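Local coordinates for putative flagellar hook-associated protein (Vibrio parahaemolyticus, PDB 3PWX), which probably serves as a structural component of the bacterial flagellum, as a flagellin-family protein that may be hook-associated, at residues E19-I30 against D208-D219. Sequence-based numbering, arbitrary orientation.
Sequences ENSAIAQYQSNI and DGAHSENKLFVD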
ATOM      1  N   GLU A  19      19.578   3.042  11.013  1.00 69.75           N
ATOM      2  CA  GLU A  19      19.066   2.294   9.869  1.00 70.21           C
ATOM      3  C   GLU A  19      18.634   0.898  10.308  1.00 69.17           C
ATOM      4  O   GLU A  19      17.603   0.388   9.870  1.00 68.77           O
ATOM      5  CB  GLU A  19      20.079   2.226   8.724  1.00 72.11           C
ATOM      6  CG  GLU A  19      19.538   1.527   7.438  1.00 75.72           C
ATOM      7  CD  GLU A  19      20.566   1.433   6.281  1.00 84.82           C
ATOM      8  OE1 GLU A  19      21.650   2.121   6.327  1.00 89.96           O
ATOM      9  OE2 GLU A  19      20.282   0.680   5.305  1.00 84.91           O
ATOM     10  N   ASN A  20      19.406   0.293  11.199  1.00 69.43           N
ATOM     11  CA  ASN A  20      19.029  -0.979  11.798  1.00 68.81           C
ATOM     12  C   ASN A  20      17.714  -0.903  12.568  1.00 66.36           C
ATOM     13  O   ASN A  20      16.855  -1.758  12.416  1.00 66.11           O
ATOM     14  CB  ASN A  20      20.168  -1.487  12.674  1.00 71.13           C
ATOM     15  CG  ASN A  20      20.311  -2.963  12.636  1.00 73.10           C
ATOM     16  OD1 ASN A  20      19.318  -3.699  12.657  1.00 80.98           O
ATOM     17  ND2 ASN A  20      21.546  -3.429  12.593  1.00 76.25           N
ATOM     18  N   SER A  21      17.526   0.154  13.334  1.00 65.89           N
ATOM     19  CA  SER A  21      16.288   0.380  14.067  1.00 64.49           C
ATOM     20  C   SER A  21      15.062   0.634  13.165  1.00 63.77           C
ATOM     21  O   SER A  21      13.940   0.214  13.510  1.00 64.82           O
ATOM     22  CB  SER A  21      16.445   1.536  15.045  1.00 65.04           C
ATOM     23  OG  SER A  21      15.191   2.156  15.296  1.00 63.52           O
ATOM     24  N   ALA A  22      15.261   1.285  12.020  1.00 62.87           N
ATOM     25  CA  ALA A  22      14.173   1.477  11.064  1.00 62.22           C
ATOM     26  C   ALA A  22      13.670   0.123  10.516  1.00 61.72           C
ATOM     27  O   ALA A  22      12.493  -0.214  10.671  1.00 61.52           O
ATOM     28  CB  ALA A  22      14.602   2.413   9.936  1.00 62.57           C
ATOM     29  N   ILE A  23      14.569  -0.665   9.934  1.00 62.07           N
ATOM     30  CA  ILE A  23      14.283  -2.040   9.531  1.00 62.28           C
ATOM     31  C   ILE A  23      13.546  -2.876  10.601  1.00 62.89           C
ATOM     32  O   ILE A  23      12.517  -3.572  10.307  1.00 60.44           O
ATOM     33  CB  ILE A  23      15.570  -2.741   9.103  1.00 63.77           C
ATOM     34  CG1 ILE A  23      16.321  -1.885   8.055  1.00 66.22           C
ATOM     35  CG2 ILE A  23      15.312  -4.141   8.590  1.00 61.13           C
ATOM     36  CD1 ILE A  23      17.718  -2.488   7.595  1.00 63.92           C
ATOM     37  N   ALA A  24      14.023  -2.787  11.847  1.00 64.54           N
ATOM     38  CA  ALA A  24      13.388  -3.581  12.909  1.00 64.95           C
ATOM     39  C   ALA A  24      11.975  -3.066  13.094  1.00 63.96           C
ATOM     40  O   ALA A  24      11.085  -3.837  13.372  1.00 63.98           O
ATOM     41  CB  ALA A  24      14.160  -3.527  14.211  1.00 66.36           C
ATOM     42  N   GLN A  25      11.758  -1.781  12.866  1.00 63.71           N
ATOM     43  CA  GLN A  25      10.411  -1.278  12.977  1.00 63.91           C
ATOM     44  C   GLN A  25       9.523  -1.761  11.822  1.00 62.22           C
ATOM     45  O   GLN A  25       8.385  -2.214  12.050  1.00 62.14           O
ATOM     46  CB  GLN A  25      10.374   0.237  13.104  1.00 63.60           C
ATOM     47  CG  GLN A  25       9.074   0.653  13.775  1.00 69.45           C
ATOM     48  CD  GLN A  25       8.738   2.165  13.586  1.00 77.02           C
ATOM     49  OE1 GLN A  25       7.603   2.515  13.171  1.00 77.69           O
ATOM     50  NE2 GLN A  25       9.715   3.055  13.890  1.00 75.61           N
ATOM     51  N   TYR A  26      10.019  -1.686  10.588  1.00 61.62           N
ATOM     52  CA  TYR A  26       9.232  -2.202   9.471  1.00 60.00           C
ATOM     53  C   TYR A  26       8.910  -3.662   9.663  1.00 59.95           C
ATOM     54  O   TYR A  26       7.808  -4.081   9.391  1.00 60.45           O
ATOM     55  CB  TYR A  26       9.927  -2.024   8.148  1.00 60.03           C
ATOM     56  CG  TYR A  26      10.080  -0.585   7.728  1.00 58.65           C
ATOM     57  CD1 TYR A  26       8.992   0.285   7.717  1.00 59.29           C
ATOM     58  CD2 TYR A  26      11.303  -0.098   7.291  1.00 59.02           C
ATOM     59  CE1 TYR A  26       9.142   1.678   7.300  1.00 56.93           C
ATOM     60  CE2 TYR A  26      11.452   1.260   6.881  1.00 60.35           C
ATOM     61  CZ  TYR A  26      10.368   2.134   6.901  1.00 56.95           C
ATOM     62  OH  TYR A  26      10.519   3.432   6.453  1.00 57.60           O
ATOM     63  N   GLN A  27       9.854  -4.462  10.136  1.00 60.63           N
ATOM     64  CA  GLN A  27       9.591  -5.874  10.218  1.00 59.82           C
ATOM     65  C   GLN A  27       8.606  -6.158  11.333  1.00 60.40           C
ATOM     66  O   GLN A  27       7.877  -7.190  11.305  1.00 60.87           O
ATOM     67  CB  GLN A  27      10.864  -6.677  10.392  1.00 60.79           C
ATOM     68  CG  GLN A  27      11.827  -6.520   9.252  1.00 60.73           C
ATOM     69  CD  GLN A  27      12.873  -7.599   9.276  1.00 62.75           C
ATOM     70  OE1 GLN A  27      13.878  -7.450   9.940  1.00 61.37           O
ATOM     71  NE2 GLN A  27      12.618  -8.727   8.562  1.00 61.37           N
ATOM     72  N   SER A  28       8.552  -5.245  12.294  1.00 60.39           N
ATOM     73  CA  SER A  28       7.532  -5.316  13.332  1.00 60.73           C
ATOM     74  C   SER A  28       6.161  -4.919  12.819  1.00 59.83           C
ATOM     75  O   SER A  28       5.169  -5.441  13.304  1.00 61.79           O
ATOM     76  CB  SER A  28       7.896  -4.467  14.536  1.00 61.49           C
ATOM     77  OG  SER A  28       6.778  -4.371  15.383  1.00 62.57           O
ATOM     78  N   ASN A  29       6.090  -4.009  11.845  1.00 58.50           N
ATOM     79  CA  ASN A  29       4.818  -3.631  11.227  1.00 55.61           C
ATOM     80  C   ASN A  29       4.300  -4.796  10.421  1.00 55.03           C
ATOM     81  O   ASN A  29       3.104  -5.122  10.475  1.00 55.20           O
ATOM     82  CB  ASN A  29       5.013  -2.427  10.310  1.00 55.01           C
ATOM     83  CG  ASN A  29       5.206  -1.130  11.081  1.00 54.40           C
ATOM     84  OD1 ASN A  29       5.138  -1.101  12.319  1.00 54.50           O
ATOM     85  ND2 ASN A  29       5.461  -0.030  10.340  1.00 54.44           N
ATOM     86  N   ILE A  30       5.206  -5.445   9.691  1.00 53.96           N
ATOM     87  CA  ILE A  30       4.855  -6.584   8.868  1.00 53.91           C
ATOM     88  C   ILE A  30       4.386  -7.852   9.678  1.00 54.19           C
ATOM     89  O   ILE A  30       3.333  -8.442   9.384  1.00 54.86           O
ATOM     90  CB  ILE A  30       6.029  -6.941   7.991  1.00 54.38           C
ATOM     91  CG1 ILE A  30       6.430  -5.720   7.144  1.00 54.42           C
ATOM     92  CG2 ILE A  30       5.746  -8.181   7.156  1.00 54.55           C
ATOM     93  CD1 ILE A  30       7.519  -6.077   6.137  1.00 55.06           C
ATOM     94  N   ASP A 208       9.596  -8.509   3.782  1.00 59.41           N
ATOM     95  CA  ASP A 208      10.284  -8.974   4.975  1.00 60.43           C
ATOM     96  C   ASP A 208      11.651  -9.653   4.633  1.00 61.82           C
ATOM     97  O   ASP A 208      12.673  -9.424   5.284  1.00 62.84           O
ATOM     98  CB  ASP A 208       9.346  -9.941   5.697  1.00 60.07           C
ATOM     99  CG  ASP A 208       9.714 -10.140   7.124  1.00 62.69           C
ATOM    100  OD1 ASP A 208      10.216 -11.242   7.414  1.00 64.23           O
ATOM    101  OD2 ASP A 208       9.529  -9.204   7.947  1.00 65.68           O
ATOM    102  N   GLY A 209      11.673 -10.438   3.572  1.00 62.70           N
ATOM    103  CA  GLY A 209      12.913 -11.073   3.101  1.00 64.73           C
ATOM    104  C   GLY A 209      13.988 -10.061   2.689  1.00 65.54           C
ATOM    105  O   GLY A 209      15.180 -10.241   2.962  1.00 66.01           O
ATOM    106  N   ALA A 210      13.553  -8.993   2.031  1.00 64.98           N
ATOM    107  CA  ALA A 210      14.453  -7.949   1.611  1.00 65.72           C
ATOM    108  C   ALA A 210      14.995  -7.168   2.827  1.00 65.54           C
ATOM    109  O   ALA A 210      16.189  -6.777   2.853  1.00 67.08           O
ATOM    110  CB  ALA A 210      13.748  -7.041   0.652  1.00 65.41           C
ATOM    111  N   HIS A 211      14.129  -6.957   3.826  1.00 63.70           N
ATOM    112  CA  HIS A 211      14.519  -6.332   5.096  1.00 62.76           C
ATOM    113  C   HIS A 211      15.528  -7.200   5.839  1.00 64.61           C
ATOM    114  O   HIS A 211      16.403  -6.698   6.514  1.00 63.76           O
ATOM    115  CB  HIS A 211      13.297  -6.156   5.985  1.00 60.20           C
ATOM    116  CG  HIS A 211      12.464  -4.962   5.645  1.00 58.77           C
ATOM    117  ND1 HIS A 211      13.008  -3.773   5.210  1.00 57.97           N
ATOM    118  CD2 HIS A 211      11.127  -4.750   5.726  1.00 58.23           C
ATOM    119  CE1 HIS A 211      12.044  -2.900   4.990  1.00 57.49           C
ATOM    120  NE2 HIS A 211      10.894  -3.458   5.309  1.00 56.75           N
ATOM    121  N   SER A 212      15.373  -8.522   5.732  1.00 66.30           N
ATOM    122  CA  SER A 212      16.290  -9.452   6.393  1.00 68.69           C
ATOM    123  C   SER A 212      17.692  -9.421   5.790  1.00 71.28           C
ATOM    124  O   SER A 212      18.662  -9.263   6.537  1.00 73.42           O
ATOM    125  CB  SER A 212      15.714 -10.877   6.389  1.00 69.54           C
ATOM    126  OG  SER A 212      14.829 -11.062   7.475  1.00 66.29           O
ATOM    127  N   GLU A 213      17.799  -9.537   4.460  1.00 72.62           N
ATOM    128  CA  GLU A 213      19.064  -9.301   3.742  1.00 75.95           C
ATOM    129  C   GLU A 213      19.679  -7.974   4.182  1.00 76.57           C
ATOM    130  O   GLU A 213      20.808  -7.914   4.655  1.00 78.61           O
ATOM    131  CB  GLU A 213      18.853  -9.225   2.233  1.00 76.55           C
ATOM    132  CG  GLU A 213      17.960 -10.297   1.639  1.00 79.30           C
ATOM    133  CD  GLU A 213      18.411 -10.747   0.248  1.00 86.09           C
ATOM    134  OE1 GLU A 213      18.053 -11.877  -0.132  1.00 90.20           O
ATOM    135  OE2 GLU A 213      19.149 -10.004  -0.456  1.00 89.65           O
ATOM    136  N   ASN A 214      18.915  -6.907   4.007  1.00 75.71           N
ATOM    137  CA  ASN A 214      19.345  -5.577   4.373  1.00 76.15           C
ATOM    138  C   ASN A 214      19.968  -5.510   5.741  1.00 75.92           C
ATOM    139  O   ASN A 214      21.035  -4.935   5.887  1.00 76.76           O
ATOM    140  CB  ASN A 214      18.162  -4.640   4.340  1.00 74.88           C
ATOM    141  CG  ASN A 214      18.320  -3.583   3.319  1.00 76.62           C
ATOM    142  OD1 ASN A 214      17.817  -3.715   2.202  1.00 79.03           O
ATOM    143  ND2 ASN A 214      19.020  -2.521   3.676  1.00 76.89           N
ATOM    144  N   LYS A 215      19.293  -6.099   6.729  1.00 75.01           N
ATOM    145  CA  LYS A 215      19.829  -6.220   8.087  1.00 75.39           C
ATOM    146  C   LYS A 215      21.140  -7.018   8.154  1.00 77.18           C
ATOM    147  O   LYS A 215      21.976  -6.758   9.012  1.00 77.89           O
ATOM    148  CB  LYS A 215      18.802  -6.844   9.037  1.00 74.15           C
ATOM    149  CG  LYS A 215      18.871  -6.267  10.438  1.00 74.75           C
ATOM    150  CD  LYS A 215      17.928  -6.909  11.436  1.00 75.77           C
ATOM    151  CE  LYS A 215      18.346  -8.327  11.803  1.00 78.61           C
ATOM    152  NZ  LYS A 215      19.794  -8.527  12.130  1.00 80.91           N
ATOM    153  N   LEU A 216      21.321  -7.990   7.270  1.00 77.99           N
ATOM    154  CA  LEU A 216      22.632  -8.638   7.185  1.00 80.13           C
ATOM    155  C   LEU A 216      23.737  -7.663   6.880  1.00 80.68           C
ATOM    156  O   LEU A 216      24.709  -7.573   7.635  1.00 81.44           O
ATOM    157  CB  LEU A 216      22.679  -9.726   6.126  1.00 81.40           C
ATOM    158  CG  LEU A 216      22.889 -11.105   6.711  1.00 83.63           C
ATOM    159  CD1 LEU A 216      22.623 -12.147   5.618  1.00 86.23           C
ATOM    160  CD2 LEU A 216      24.282 -11.239   7.335  1.00 84.12           C
ATOM    161  N   PHE A 217      23.587  -6.955   5.757  1.00 80.40           N
ATOM    162  CA  PHE A 217      24.645  -6.105   5.241  1.00 81.14           C
ATOM    163  C   PHE A 217      24.937  -5.159   6.332  1.00 80.31           C
ATOM    164  O   PHE A 217      26.091  -4.997   6.669  1.00 81.65           O
ATOM    165  CB  PHE A 217      24.263  -5.359   3.960  1.00 81.42           C
ATOM    166  CG  PHE A 217      23.817  -6.263   2.843  1.00 83.24           C
ATOM    167  CD1 PHE A 217      24.687  -7.236   2.305  1.00 85.94           C
ATOM    168  CD2 PHE A 217      22.506  -6.179   2.332  1.00 82.61           C
ATOM    169  CE1 PHE A 217      24.256  -8.097   1.293  1.00 83.95           C
ATOM    170  CE2 PHE A 217      22.083  -7.039   1.294  1.00 80.66           C
ATOM    171  CZ  PHE A 217      22.959  -7.991   0.788  1.00 81.83           C
ATOM    172  N   VAL A 218      23.881  -4.602   6.931  1.00 78.31           N
ATOM    173  CA  VAL A 218      24.016  -3.677   8.054  1.00 78.19           C
ATOM    174  C   VAL A 218      24.757  -4.265   9.250  1.00 79.46           C
ATOM    175  O   VAL A 218      25.706  -3.657   9.685  1.00 80.34           O
ATOM    176  CB  VAL A 218      22.677  -2.975   8.453  1.00 76.36           C
ATOM    177  CG1 VAL A 218      22.876  -1.976   9.608  1.00 74.57           C
ATOM    178  CG2 VAL A 218      22.095  -2.215   7.257  1.00 76.59           C
ATOM    179  N   ASP A 219      24.356  -5.418   9.783  1.00 80.84           N
ATOM    180  CA  ASP A 219      25.148  -6.071  10.850  1.00 83.50           C
ATOM    181  C   ASP A 219      26.627  -6.315  10.486  1.00 86.43           C
ATOM    182  O   ASP A 219      27.500  -6.074  11.326  1.00 88.12           O
ATOM    183  CB  ASP A 219      24.567  -7.407  11.291  1.00 83.64           C
ATOM    184  CG  ASP A 219      23.238  -7.292  12.007  1.00 83.98           C
ATOM    185  OD1 ASP A 219      22.973  -6.316  12.736  1.00 83.52           O
ATOM    186  OD2 ASP A 219      22.435  -8.253  11.837  1.00 88.74           O
TER
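Helices 19-30 and 208-219 pack antiparallel, their axes 10.0 Å apart at closest approach with N-to-C directions 157° apart, placing Asn20 opposite Lys215, Ile23 opposite His211 and Gln27 opposite Asp208 by nearest CA atoms. Three side chains interlock as knobs in holes, the packing of a coiled coil, as predicted for residues 16-43. Ile23 enters the hole formed by His211, Asn214, Lys215 and Val218. With CG1 beside the backbone N and CG2 anti to it (chi1 -52°), CG2 packs against His211, 3.5 Å from His211 O, while CD1 reaches Asn214 CB. His211 is the reciprocal knob, held among Ile23, Tyr26, Gln27 and Ile30. Its ring runs nearly parallel to that of Tyr26, with planes 8° apart, but slid so that they hardly overlap; His211 NE2 instead comes 3.3 Å from Tyr26 CB. Ile30 CD1 meets the imidazole at its edge, near CD2. Gln27, the third knob, stretches across the groove beyond CG, and its methylene CG packs on His211 CB at 3.6 Å. Its NE2 makes two weak hydrogen bonds, to Asp208 OD2 at 3.2 Å and to Ser212 OG at 3.4 Å. Toward the other end, Asn20 ND2 donates to Asp219 OD1 at 3.2 Å, reaching it from above the carboxylate plane, while Asn20 OD1 rests against Lys215 CG. Val218 wedges CG1 against the Asn20 amide and CG2 beside the Glu19 carboxylate. Within helix 208-219, the bent Lys215 chain brings NZ within 2.7 Å of Asp219 OD2 in a salt bridge, so both carboxylate oxygens are engaged. The contact joins the long helices 7-61 and 172-223. Strand 127-131 lies against it, with Val130 O accepting a hydrogen bond from His211 NE2 and Thr129 touching Tyr26, while Leu204 and Met207 of helix 172-223 extend the packing around Ile30.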